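Local coordinates for ParM protein (PDB 3JS6), which is an actin-like protein that probably forms dynamic filaments which segregate plasmid DNA, at residues 6-11 with 325-330. Sequence-based numbering, arbitrary orientation.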
loop_
_atom_site.group_PDB
_atom_site.type_symbol
_atom_site.label_atom_id
_atom_site.label_comp_id
_atom_site.label_asym_id
_atom_site.label_seq_id
_atom_site.Cartn_x
_atom_site.Cartn_y
_atom_site.Cartn_z
ATOM N N VAL A 6 -4.127 -1.659 17.027
ATOM C CA VAL A 6 -3.670 -2.360 15.847
ATOM C C VAL A 6 -3.201 -1.366 14.786
ATOM O O VAL A 6 -3.955 -0.488 14.387
ATOM C CB VAL A 6 -4.797 -3.254 15.266
ATOM C CG1 VAL A 6 -4.402 -3.794 13.893
ATOM C CG2 VAL A 6 -5.057 -4.439 16.221
HETATM N N MSE A 7 -1.945 -1.483 14.375
HETATM C CA MSE A 7 -1.392 -0.620 13.326
HETATM C C MSE A 7 -1.323 -1.450 12.056
HETATM O O MSE A 7 -0.737 -2.536 12.067
HETATM C CB MSE A 7 0.028 -0.167 13.628
HETATM C CG MSE A 7 0.204 0.889 14.721
HETATM SE SE MSE A 7 2.127 1.384 14.827
HETATM C CE MSE A 7 2.009 2.874 16.016
ATOM N N ALA A 8 -1.907 -0.937 10.967
ATOM C CA ALA A 8 -1.871 -1.621 9.690
ATOM C C ALA A 8 -1.058 -0.695 8.788
ATOM O O ALA A 8 -1.340 0.496 8.702
ATOM C CB ALA A 8 -3.253 -1.808 9.138
ATOM N N LEU A 9 -0.046 -1.259 8.141
ATOM C CA LEU A 9 0.865 -0.487 7.290
ATOM C C LEU A 9 1.083 -1.169 5.965
ATOM O O LEU A 9 1.137 -2.390 5.898
ATOM C CB LEU A 9 2.215 -0.332 7.981
ATOM C CG LEU A 9 2.264 0.688 9.120
ATOM C CD1 LEU A 9 3.565 0.518 9.947
ATOM C CD2 LEU A 9 2.184 2.109 8.506
ATOM N N ASP A 10 1.228 -0.369 4.916
ATOM C CA ASP A 10 1.435 -0.910 3.570
ATOM C C ASP A 10 2.524 -0.066 2.930
ATOM O O ASP A 10 2.257 1.072 2.521
ATOM C CB ASP A 10 0.133 -0.756 2.790
ATOM C CG ASP A 10 0.223 -1.298 1.354
ATOM O OD1 ASP A 10 1.284 -1.821 0.947
ATOM O OD2 ASP A 10 -0.798 -1.212 0.640
ATOM N N PHE A 11 3.740 -0.597 2.870
ATOM C CA PHE A 11 4.860 0.133 2.287
ATOM C C PHE A 11 4.959 -0.221 0.808
ATOM O O PHE A 11 5.777 -1.035 0.404
ATOM C CB PHE A 11 6.157 -0.221 3.010
ATOM C CG PHE A 11 6.146 0.143 4.469
ATOM C CD1 PHE A 11 5.774 -0.791 5.438
ATOM C CD2 PHE A 11 6.465 1.437 4.868
ATOM C CE1 PHE A 11 5.720 -0.435 6.796
ATOM C CE2 PHE A 11 6.413 1.807 6.230
ATOM C CZ PHE A 11 6.037 0.864 7.188
ATOM N N SER A 325 -7.188 -0.761 0.478
ATOM C CA SER A 325 -7.592 -2.173 0.521
ATOM C C SER A 325 -6.617 -3.073 1.264
ATOM O O SER A 325 -7.038 -3.869 2.104
ATOM C CB SER A 325 -7.789 -2.743 -0.892
ATOM O OG SER A 325 -9.114 -2.539 -1.347
ATOM N N ASN A 326 -5.328 -2.975 0.938
ATOM C CA ASN A 326 -4.323 -3.806 1.612
ATOM C C ASN A 326 -4.351 -3.555 3.121
ATOM O O ASN A 326 -4.436 -4.494 3.915
ATOM C CB ASN A 326 -2.910 -3.497 1.087
ATOM C CG ASN A 326 -2.587 -4.220 -0.235
ATOM O OD1 ASN A 326 -1.675 -3.827 -0.966
ATOM N ND2 ASN A 326 -3.317 -5.275 -0.525
ATOM N N VAL A 327 -4.289 -2.281 3.515
ATOM C CA VAL A 327 -4.293 -1.948 4.930
ATOM C C VAL A 327 -5.550 -2.433 5.659
ATOM O O VAL A 327 -5.455 -2.898 6.791
ATOM C CB VAL A 327 -4.100 -0.427 5.107
ATOM C CG1 VAL A 327 -4.552 0.009 6.469
ATOM C CG2 VAL A 327 -2.627 -0.093 4.931
ATOM N N ARG A 328 -6.722 -2.312 5.037
ATOM C CA ARG A 328 -7.947 -2.776 5.681
ATOM C C ARG A 328 -7.858 -4.282 5.842
ATOM O O ARG A 328 -8.384 -4.823 6.801
ATOM C CB ARG A 328 -9.214 -2.431 4.865
ATOM C CG ARG A 328 -9.554 -0.906 4.786
ATOM C CD ARG A 328 -10.932 -0.650 4.155
ATOM N NE ARG A 328 -11.032 -1.105 2.772
ATOM C CZ ARG A 328 -10.794 -0.389 1.677
ATOM N NH1 ARG A 328 -10.430 0.881 1.741
ATOM N NH2 ARG A 328 -10.902 -0.973 0.499
ATOM N N GLY A 329 -7.196 -4.963 4.905
ATOM C CA GLY A 329 -7.070 -6.407 5.022
ATOM C C GLY A 329 -6.091 -6.780 6.124
ATOM O O GLY A 329 -6.361 -7.684 6.925
ATOM N N TYR A 330 -4.948 -6.102 6.169
ATOM C CA TYR A 330 -3.938 -6.379 7.195
ATOM C C TYR A 330 -4.519 -6.075 8.576
ATOM O O TYR A 330 -4.234 -6.782 9.544
ATOM C CB TYR A 330 -2.682 -5.504 7.019
ATOM C CG TYR A 330 -1.981 -5.610 5.678
ATOM C CD1 TYR A 330 -1.185 -4.556 5.216
ATOM C CD2 TYR A 330 -2.090 -6.760 4.887
ATOM C CE1 TYR A 330 -0.502 -4.626 4.001
ATOM C CE2 TYR A 330 -1.409 -6.846 3.659
ATOM C CZ TYR A 330 -0.617 -5.774 3.230
ATOM O OH TYR A 330 0.075 -5.837 2.037
HETATM O O HOH W 1 -3.287 -0.396 1.457
HETATM O O HOH W 2 2.073 -4.098 1.680
#
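The first strand of the actin-like fold meets the C-terminal helix here: A8 and D10 of strand 6-11 face V327, N326 and Y330 at the start of helix 325-342. The two segments run roughly antiparallel, at 145°, with axes 7.1 Å apart at closest approach. V327 spans the two strand residues. Its CG1 is anti to the backbone N (chi1 161°) and presses on A8 CB at 3.5 Å, a tight carbon pair. Its other branch, CG2, lies 3.6 Å from D10 CB. Y330 approaches from the next turn of the helix. The edge of its ring, at CD1, comes 3.2 Å from L9 O, near the ring plane. L9 O accepts a hydrogen bond from T118 OG1 of strand 111-120.

No direct hydrogen bond joins the segments; water does. With CG anti to the backbone N, the D10 carboxylate reaches two waters. One is hydrogen-bonded to D10 OD2 at 2.7 Å and accepts from V327 N. It thereby ties the carboxylate to the first turn of the helix. The second donates to D10 OD1 at 2.5 Å and is also hydrogen-bonded to Y330 OH. N326 crosses the carboxylate obliquely, with amide and carboxylate planes 61° apart. Its CB is 3.1 Å from D10 OD2. N326 OD1 lies 3.2 Å from D10 OD2, but both are acceptors and no hydrogen bond forms. K17 of strand 15-20 gives OD2 a weak, long ion pair.

The contact is buried. Strand 4-11 and its antiparallel neighbour 15-20 form the hairpin that carries the phosphate 1 loop in actin-family ATPases.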